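Local coordinates for cypemycin cysteine dehydrogenase (decarboxylating) (Streptomyces sp, PDB 6JDD), which catalyses the oxidative decarboxylation of the C-terminal cysteine of the cypemycin precursor peptide, a flavin-dependent step toward its aminovinyl-cysteine ring, at residues C89-L103 with M115-F129. Numbering follows the deposited sequence.
Sequences CFLVFPATLDTVMRL and MLQLTDAPLVIADTF. With FAD (flavin-adenine dinucleotide), chain B.
Phe90 packs its ring against Met115 and Thr119 at the C-terminal end of helix 111-118. Its strand, 90-95, pairs with 123-127 in the parallel sheet of a Rossmann-like flavoprotein fold. Helices 97-104 and 111-118 pack on the sheet face carrying Phe90, Val92 and Ile125. Phe90 holds CG anti to its carbonyl carbon (chi1 -67°), which carries the ring to Met115; CE2 lies 3.7 Å from Met115 SD, an oblique Met-aromatic contact. Thr119 CG2 lies over one ring face, and its OG1 is 3.3 Å from Phe90 CE1. That OG1 accepts from Ala121 N, an ST turn that sets Ala121 CB at the ring edge. Leu103 extends from helix 97-104 toward strand 123-127, where CD2 meets Ile125 CD1 at 3.8 Å. Gln117 NE2 donates to Leu103 O at 3.1 Å, in the carbonyl plane and on a lone pair; NE2 also donates to Arg107 O. A water bridges Leu103 O and Gln117 OE1, which also bonds Asn133 of a third subunit. The backbone ladder is regular until a beta bulge between Val92 and Ala95, next to the cis peptide before Pro94. Beyond it, Leu97 CA stands over the Phe129 face, 3.9 Å from the ring centroid, and Val100 CB approaches the edge. This end holds the flavin. Thr96 is the N-cap, its OG1 accepting from Thr99 N; both threonine OG1 atoms donate to FAD O1P. FAD N3 donates to Thr128 O at 2.6 Å.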
loop_
_atom_site.group_PDB
_atom_site.type_symbol
_atom_site.label_atom_id
_atom_site.label_comp_id
_atom_site.label_asym_id
_atom_site.label_seq_id
_atom_site.Cartn_x
_atom_site.Cartn_y
_atom_site.Cartn_z
ATOM N N CYS A 89 37.173 -18.528 -10.909
ATOM C CA CYS A 89 36.242 -19.622 -11.261
ATOM C C CYS A 89 34.837 -19.268 -10.776
ATOM O O CYS A 89 34.674 -18.277 -10.074
ATOM C CB CYS A 89 36.772 -20.941 -10.728
ATOM S SG CYS A 89 36.509 -21.139 -8.951
ATOM N N PHE A 90 33.857 -20.043 -11.211
ATOM C CA PHE A 90 32.418 -19.830 -10.938
ATOM C C PHE A 90 31.817 -21.161 -10.516
ATOM O O PHE A 90 31.929 -22.118 -11.256
ATOM C CB PHE A 90 31.708 -19.285 -12.169
ATOM C CG PHE A 90 32.143 -17.905 -12.550
ATOM C CD1 PHE A 90 33.318 -17.698 -13.240
ATOM C CD2 PHE A 90 31.396 -16.810 -12.170
ATOM C CE1 PHE A 90 33.724 -16.418 -13.575
ATOM C CE2 PHE A 90 31.791 -15.531 -12.529
ATOM C CZ PHE A 90 32.957 -15.337 -13.225
ATOM N N LEU A 91 31.292 -21.217 -9.303
ATOM C CA LEU A 91 30.706 -22.455 -8.744
ATOM C C LEU A 91 29.211 -22.201 -8.623
ATOM O O LEU A 91 28.846 -21.268 -7.939
ATOM C CB LEU A 91 31.333 -22.811 -7.389
ATOM C CG LEU A 91 32.853 -22.698 -7.316
ATOM C CD1 LEU A 91 33.348 -22.863 -5.884
ATOM C CD2 LEU A 91 33.529 -23.726 -8.221
ATOM N N VAL A 92 28.395 -23.004 -9.285
ATOM C CA VAL A 92 26.922 -22.982 -9.111
ATOM C C VAL A 92 26.566 -23.996 -8.018
ATOM O O VAL A 92 26.624 -25.184 -8.254
ATOM C CB VAL A 92 26.211 -23.229 -10.448
ATOM C CG1 VAL A 92 24.714 -22.999 -10.332
ATOM C CG2 VAL A 92 26.791 -22.344 -11.546
ATOM N N PHE A 93 26.256 -23.491 -6.834
ATOM C CA PHE A 93 26.321 -24.242 -5.560
ATOM C C PHE A 93 25.185 -23.786 -4.664
ATOM O O PHE A 93 25.250 -22.684 -4.134
ATOM C CB PHE A 93 27.667 -23.989 -4.880
ATOM C CG PHE A 93 27.885 -24.796 -3.629
ATOM C CD1 PHE A 93 28.018 -26.172 -3.693
ATOM C CD2 PHE A 93 27.946 -24.181 -2.398
ATOM C CE1 PHE A 93 28.201 -26.924 -2.548
ATOM C CE2 PHE A 93 28.134 -24.937 -1.254
ATOM C CZ PHE A 93 28.261 -26.307 -1.325
ATOM N N PRO A 94 24.059 -24.517 -4.569
ATOM C CA PRO A 94 23.723 -25.595 -5.492
ATOM C C PRO A 94 23.156 -25.136 -6.840
ATOM O O PRO A 94 22.868 -23.961 -7.003
ATOM C CB PRO A 94 22.602 -26.293 -4.738
ATOM C CG PRO A 94 21.861 -25.157 -4.109
ATOM C CD PRO A 94 22.967 -24.235 -3.642
ATOM N N ALA A 95 23.007 -26.087 -7.771
ATOM C CA ALA A 95 22.474 -25.827 -9.123
ATOM C C ALA A 95 21.199 -26.603 -9.294
ATOM O O ALA A 95 21.247 -27.788 -9.288
ATOM C CB ALA A 95 23.455 -26.212 -10.152
ATOM N N THR A 96 20.105 -25.888 -9.445
ATOM C CA THR A 96 18.795 -26.490 -9.782
ATOM C C THR A 96 18.839 -27.059 -11.219
ATOM O O THR A 96 19.610 -26.581 -12.077
ATOM C CB THR A 96 17.652 -25.481 -9.590
ATOM O OG1 THR A 96 17.975 -24.312 -10.350
ATOM C CG2 THR A 96 17.450 -25.123 -8.129
ATOM N N LEU A 97 17.905 -27.959 -11.478
ATOM C CA LEU A 97 17.543 -28.452 -12.837
ATOM C C LEU A 97 17.282 -27.257 -13.746
ATOM O O LEU A 97 17.930 -27.198 -14.792
ATOM C CB LEU A 97 16.325 -29.359 -12.684
ATOM C CG LEU A 97 15.700 -29.902 -13.964
ATOM C CD1 LEU A 97 16.747 -30.392 -14.931
ATOM C CD2 LEU A 97 14.766 -31.035 -13.641
ATOM N N ASP A 98 16.482 -26.291 -13.279
ATOM C CA ASP A 98 16.071 -25.170 -14.126
ATOM C C ASP A 98 17.283 -24.280 -14.423
ATOM O O ASP A 98 17.349 -23.727 -15.519
ATOM C CB ASP A 98 14.894 -24.404 -13.533
ATOM C CG ASP A 98 14.221 -23.601 -14.628
ATOM O OD1 ASP A 98 13.680 -24.234 -15.556
ATOM O OD2 ASP A 98 14.294 -22.350 -14.571
ATOM N N THR A 99 18.167 -24.077 -13.478
ATOM C CA THR A 99 19.308 -23.154 -13.729
ATOM C C THR A 99 20.151 -23.811 -14.828
ATOM O O THR A 99 20.577 -23.114 -15.768
ATOM C CB THR A 99 20.092 -22.755 -12.457
ATOM O OG1 THR A 99 19.510 -21.660 -11.731
ATOM C CG2 THR A 99 21.503 -22.326 -12.798
ATOM N N VAL A 100 20.337 -25.124 -14.733
ATOM C CA VAL A 100 21.159 -25.876 -15.717
ATOM C C VAL A 100 20.487 -25.905 -17.092
ATOM O O VAL A 100 21.192 -25.704 -18.045
ATOM C CB VAL A 100 21.478 -27.262 -15.176
ATOM C CG1 VAL A 100 22.185 -28.099 -16.217
ATOM C CG2 VAL A 100 22.336 -27.092 -13.943
ATOM N N MET A 101 19.167 -26.082 -17.169
ATOM C CA MET A 101 18.450 -25.958 -18.452
ATOM C C MET A 101 18.667 -24.550 -19.067
ATOM O O MET A 101 18.977 -24.451 -20.245
ATOM C CB MET A 101 16.963 -26.268 -18.286
ATOM C CG MET A 101 16.643 -27.645 -17.793
ATOM S SD MET A 101 17.208 -29.026 -18.886
ATOM C CE MET A 101 18.879 -29.290 -18.272
ATOM N N ARG A 102 18.509 -23.502 -18.253
ATOM C CA ARG A 102 18.674 -22.102 -18.732
ATOM C C ARG A 102 20.096 -21.895 -19.269
ATOM O O ARG A 102 20.245 -21.195 -20.291
ATOM C CB ARG A 102 18.366 -21.113 -17.603
ATOM C CG ARG A 102 16.880 -20.907 -17.345
ATOM C CD ARG A 102 16.581 -19.549 -16.739
ATOM N NE ARG A 102 16.985 -19.463 -15.342
ATOM C CZ ARG A 102 17.574 -18.406 -14.794
ATOM N NH1 ARG A 102 17.830 -17.336 -15.527
ATOM N NH2 ARG A 102 17.904 -18.423 -13.514
ATOM N N LEU A 103 21.093 -22.482 -18.600
ATOM C CA LEU A 103 22.513 -22.352 -18.993
ATOM C C LEU A 103 22.743 -23.087 -20.321
ATOM O O LEU A 103 23.300 -22.522 -21.236
ATOM C CB LEU A 103 23.342 -22.940 -17.854
ATOM C CG LEU A 103 24.834 -22.751 -17.986
ATOM C CD1 LEU A 103 25.218 -21.265 -18.091
ATOM C CD2 LEU A 103 25.483 -23.431 -16.801
ATOM N N MET A 115 26.393 -13.504 -17.091
ATOM C CA MET A 115 27.771 -13.662 -16.596
ATOM C C MET A 115 28.270 -15.066 -16.932
ATOM O O MET A 115 29.337 -15.179 -17.502
ATOM C CB MET A 115 27.745 -13.414 -15.095
ATOM C CG MET A 115 29.099 -13.488 -14.441
ATOM S SD MET A 115 28.940 -13.253 -12.669
ATOM C CE MET A 115 28.135 -14.764 -12.160
ATOM N N LEU A 116 27.492 -16.097 -16.616
ATOM C CA LEU A 116 27.900 -17.497 -16.811
ATOM C C LEU A 116 27.956 -17.807 -18.323
ATOM O O LEU A 116 28.786 -18.613 -18.718
ATOM C CB LEU A 116 26.945 -18.430 -16.058
ATOM C CG LEU A 116 27.033 -18.357 -14.536
ATOM C CD1 LEU A 116 26.077 -19.319 -13.883
ATOM C CD2 LEU A 116 28.427 -18.622 -14.042
ATOM N N GLN A 117 27.085 -17.198 -19.147
ATOM C CA GLN A 117 27.173 -17.357 -20.614
ATOM C C GLN A 117 28.500 -16.760 -21.113
ATOM O O GLN A 117 29.071 -17.334 -22.056
ATOM C CB GLN A 117 26.017 -16.677 -21.363
ATOM C CG GLN A 117 24.615 -17.305 -21.195
ATOM C CD GLN A 117 24.496 -18.777 -21.519
ATOM O OE1 GLN A 117 25.303 -19.332 -22.277
ATOM N NE2 GLN A 117 23.482 -19.422 -20.942
ATOM N N LEU A 118 28.991 -15.655 -20.558
ATOM C CA LEU A 118 30.087 -14.901 -21.203
ATOM C C LEU A 118 31.443 -15.320 -20.631
ATOM O O LEU A 118 32.478 -15.085 -21.268
ATOM C CB LEU A 118 29.845 -13.396 -21.058
ATOM C CG LEU A 118 28.581 -12.847 -21.713
ATOM C CD1 LEU A 118 28.499 -11.364 -21.501
ATOM C CD2 LEU A 118 28.572 -13.129 -23.183
ATOM N N THR A 119 31.478 -15.945 -19.472
ATOM C CA THR A 119 32.785 -16.244 -18.851
ATOM C C THR A 119 33.498 -17.306 -19.701
ATOM O O THR A 119 32.821 -18.186 -20.275
ATOM C CB THR A 119 32.651 -16.639 -17.382
ATOM O OG1 THR A 119 33.965 -16.764 -16.839
ATOM C CG2 THR A 119 31.897 -17.936 -17.211
ATOM N N ASP A 120 34.822 -17.203 -19.739
ATOM C CA ASP A 120 35.760 -18.257 -20.211
ATOM C C ASP A 120 36.357 -19.020 -19.033
ATOM O O ASP A 120 37.010 -20.033 -19.290
ATOM C CB ASP A 120 36.929 -17.665 -21.012
ATOM C CG ASP A 120 36.424 -17.015 -22.290
ATOM O OD1 ASP A 120 35.536 -17.639 -22.982
ATOM O OD2 ASP A 120 36.864 -15.863 -22.553
ATOM N N ALA A 121 36.203 -18.525 -17.809
ATOM C CA ALA A 121 36.816 -19.144 -16.618
ATOM C C ALA A 121 36.165 -20.506 -16.368
ATOM O O ALA A 121 35.055 -20.796 -16.826
ATOM C CB ALA A 121 36.676 -18.235 -15.411
ATOM N N PRO A 122 36.848 -21.390 -15.608
ATOM C CA PRO A 122 36.240 -22.641 -15.162
ATOM C C PRO A 122 34.896 -22.400 -14.461
ATOM O O PRO A 122 34.797 -21.584 -13.618
ATOM C CB PRO A 122 37.264 -23.191 -14.171
ATOM C CG PRO A 122 38.574 -22.539 -14.552
ATOM C CD PRO A 122 38.216 -21.186 -15.108
ATOM N N LEU A 123 33.888 -23.135 -14.898
ATOM C CA LEU A 123 32.498 -23.064 -14.405
ATOM C C LEU A 123 32.134 -24.443 -13.911
ATOM O O LEU A 123 32.026 -25.319 -14.727
ATOM C CB LEU A 123 31.584 -22.684 -15.571
ATOM C CG LEU A 123 30.233 -22.085 -15.193
ATOM C CD1 LEU A 123 29.628 -21.377 -16.366
ATOM C CD2 LEU A 123 29.276 -23.139 -14.685
ATOM N N VAL A 124 31.954 -24.609 -12.616
ATOM C CA VAL A 124 31.636 -25.928 -12.009
ATOM C C VAL A 124 30.212 -25.907 -11.483
ATOM O O VAL A 124 29.824 -24.973 -10.829
ATOM C CB VAL A 124 32.615 -26.296 -10.900
ATOM C CG1 VAL A 124 32.395 -27.722 -10.445
ATOM C CG2 VAL A 124 34.047 -26.084 -11.352
ATOM N N ILE A 125 29.503 -26.984 -11.746
ATOM C CA ILE A 125 28.052 -27.088 -11.473
ATOM C C ILE A 125 27.852 -28.171 -10.425
ATOM O O ILE A 125 28.059 -29.377 -10.728
ATOM C CB ILE A 125 27.254 -27.370 -12.752
ATOM C CG1 ILE A 125 27.543 -26.305 -13.799
ATOM C CG2 ILE A 125 25.770 -27.468 -12.423
ATOM C CD1 ILE A 125 26.825 -26.502 -15.099
ATOM N N ALA A 126 27.439 -27.725 -9.252
ATOM C CA ALA A 126 27.125 -28.599 -8.124
ATOM C C ALA A 126 25.621 -28.833 -8.160
ATOM O O ALA A 126 24.893 -28.281 -7.342
ATOM C CB ALA A 126 27.617 -27.976 -6.864
ATOM N N ASP A 127 25.209 -29.676 -9.106
ATOM C CA ASP A 127 23.791 -29.970 -9.396
ATOM C C ASP A 127 23.145 -30.640 -8.171
ATOM O O ASP A 127 23.738 -31.538 -7.568
ATOM C CB ASP A 127 23.663 -30.864 -10.626
ATOM C CG ASP A 127 24.534 -32.095 -10.488
ATOM O OD1 ASP A 127 25.784 -31.921 -10.462
ATOM O OD2 ASP A 127 23.952 -33.213 -10.341
ATOM N N THR A 128 21.909 -30.228 -7.912
ATOM C CA THR A 128 20.939 -30.857 -6.981
ATOM C C THR A 128 19.635 -31.037 -7.758
ATOM O O THR A 128 18.766 -30.214 -7.567
ATOM C CB THR A 128 20.768 -30.009 -5.701
ATOM O OG1 THR A 128 20.392 -28.666 -6.016
ATOM C CG2 THR A 128 22.032 -29.930 -4.880
ATOM N N PHE A 129 19.527 -32.054 -8.624
ATOM C CA PHE A 129 18.301 -32.345 -9.427
ATOM C C PHE A 129 17.414 -33.293 -8.637
ATOM O O PHE A 129 17.860 -34.310 -8.176
ATOM C CB PHE A 129 18.634 -32.981 -10.779
ATOM C CG PHE A 129 19.419 -32.121 -11.743
ATOM C CD1 PHE A 129 19.964 -30.911 -11.370
ATOM C CD2 PHE A 129 19.631 -32.543 -13.040
ATOM C CE1 PHE A 129 20.669 -30.135 -12.276
ATOM C CE2 PHE A 129 20.319 -31.756 -13.954
ATOM C CZ PHE A 129 20.842 -30.557 -13.575
HETATM P PA FAD B . 15.367 -18.158 -10.424
HETATM O O1A FAD B . 16.104 -16.917 -10.810
HETATM O O2A FAD B . 14.645 -18.175 -9.118
HETATM O O5B FAD B . 14.350 -18.558 -11.599
HETATM C C5B FAD B . 12.993 -18.050 -11.545
HETATM C C4B FAD B . 12.409 -18.039 -12.937
HETATM O O4B FAD B . 11.827 -16.735 -13.197
HETATM C C3B FAD B . 13.399 -18.288 -14.083
HETATM O O3B FAD B . 12.797 -19.039 -15.130
HETATM C C2B FAD B . 13.746 -16.867 -14.537
HETATM O O2B FAD B . 14.183 -16.814 -15.878
HETATM C C1B FAD B . 12.404 -16.169 -14.352
HETATM N N9A FAD B . 12.516 -14.730 -14.146
HETATM C C8A FAD B . 13.471 -13.882 -14.650
HETATM N N7A FAD B . 13.288 -12.637 -14.275
HETATM C C5A FAD B . 12.148 -12.672 -13.480
HETATM C C6A FAD B . 11.439 -11.673 -12.785
HETATM N N6A FAD B . 11.787 -10.390 -12.775
HETATM N N1A FAD B . 10.342 -12.059 -12.091
HETATM C C2A FAD B . 9.997 -13.354 -12.105
HETATM N N3A FAD B . 10.585 -14.377 -12.720
HETATM C C4A FAD B . 11.667 -13.960 -13.398
HETATM N N1 FAD B . 14.750 -27.606 -7.931
HETATM C C2 FAD B . 15.856 -28.332 -8.215
HETATM O O2 FAD B . 16.319 -28.361 -9.357
HETATM N N3 FAD B . 16.503 -29.060 -7.267
HETATM C C4 FAD B . 16.073 -29.102 -5.963
HETATM O O4 FAD B . 16.685 -29.769 -5.143
HETATM C C4X FAD B . 14.925 -28.358 -5.628
HETATM N N5 FAD B . 14.501 -28.385 -4.390
HETATM C C5X FAD B . 13.383 -27.654 -4.089
HETATM C C6 FAD B . 12.913 -27.671 -2.764
HETATM C C7 FAD B . 11.797 -26.962 -2.389
HETATM C C7M FAD B . 11.322 -27.003 -0.960
HETATM C C8 FAD B . 11.103 -26.194 -3.357
HETATM C C8M FAD B . 9.878 -25.407 -2.971
HETATM C C9 FAD B . 11.555 -26.169 -4.661
HETATM C C9A FAD B . 12.695 -26.891 -5.052
HETATM N N10 FAD B . 13.177 -26.887 -6.360
HETATM C C10 FAD B . 14.303 -27.617 -6.694
HETATM C "C1'" FAD B . 12.483 -26.102 -7.395
HETATM C "C2'" FAD B . 13.183 -24.786 -7.678
HETATM O "O2'" FAD B . 13.106 -23.945 -6.531
HETATM C "C3'" FAD B . 12.547 -24.072 -8.873
HETATM O "O3'" FAD B . 12.813 -24.812 -10.061
HETATM C "C4'" FAD B . 13.034 -22.633 -9.060
HETATM O "O4'" FAD B . 12.371 -22.044 -10.180
HETATM C "C5'" FAD B . 14.529 -22.550 -9.264
HETATM O "O5'" FAD B . 14.895 -21.189 -9.619
HETATM P P FAD B . 16.445 -20.779 -9.656
HETATM O O1P FAD B . 17.183 -21.791 -10.467
HETATM O O2P FAD B . 16.895 -20.508 -8.258
HETATM O O3P FAD B . 16.385 -19.396 -10.466
HETATM O O HOH W 1 26.097 -21.825 -21.584
#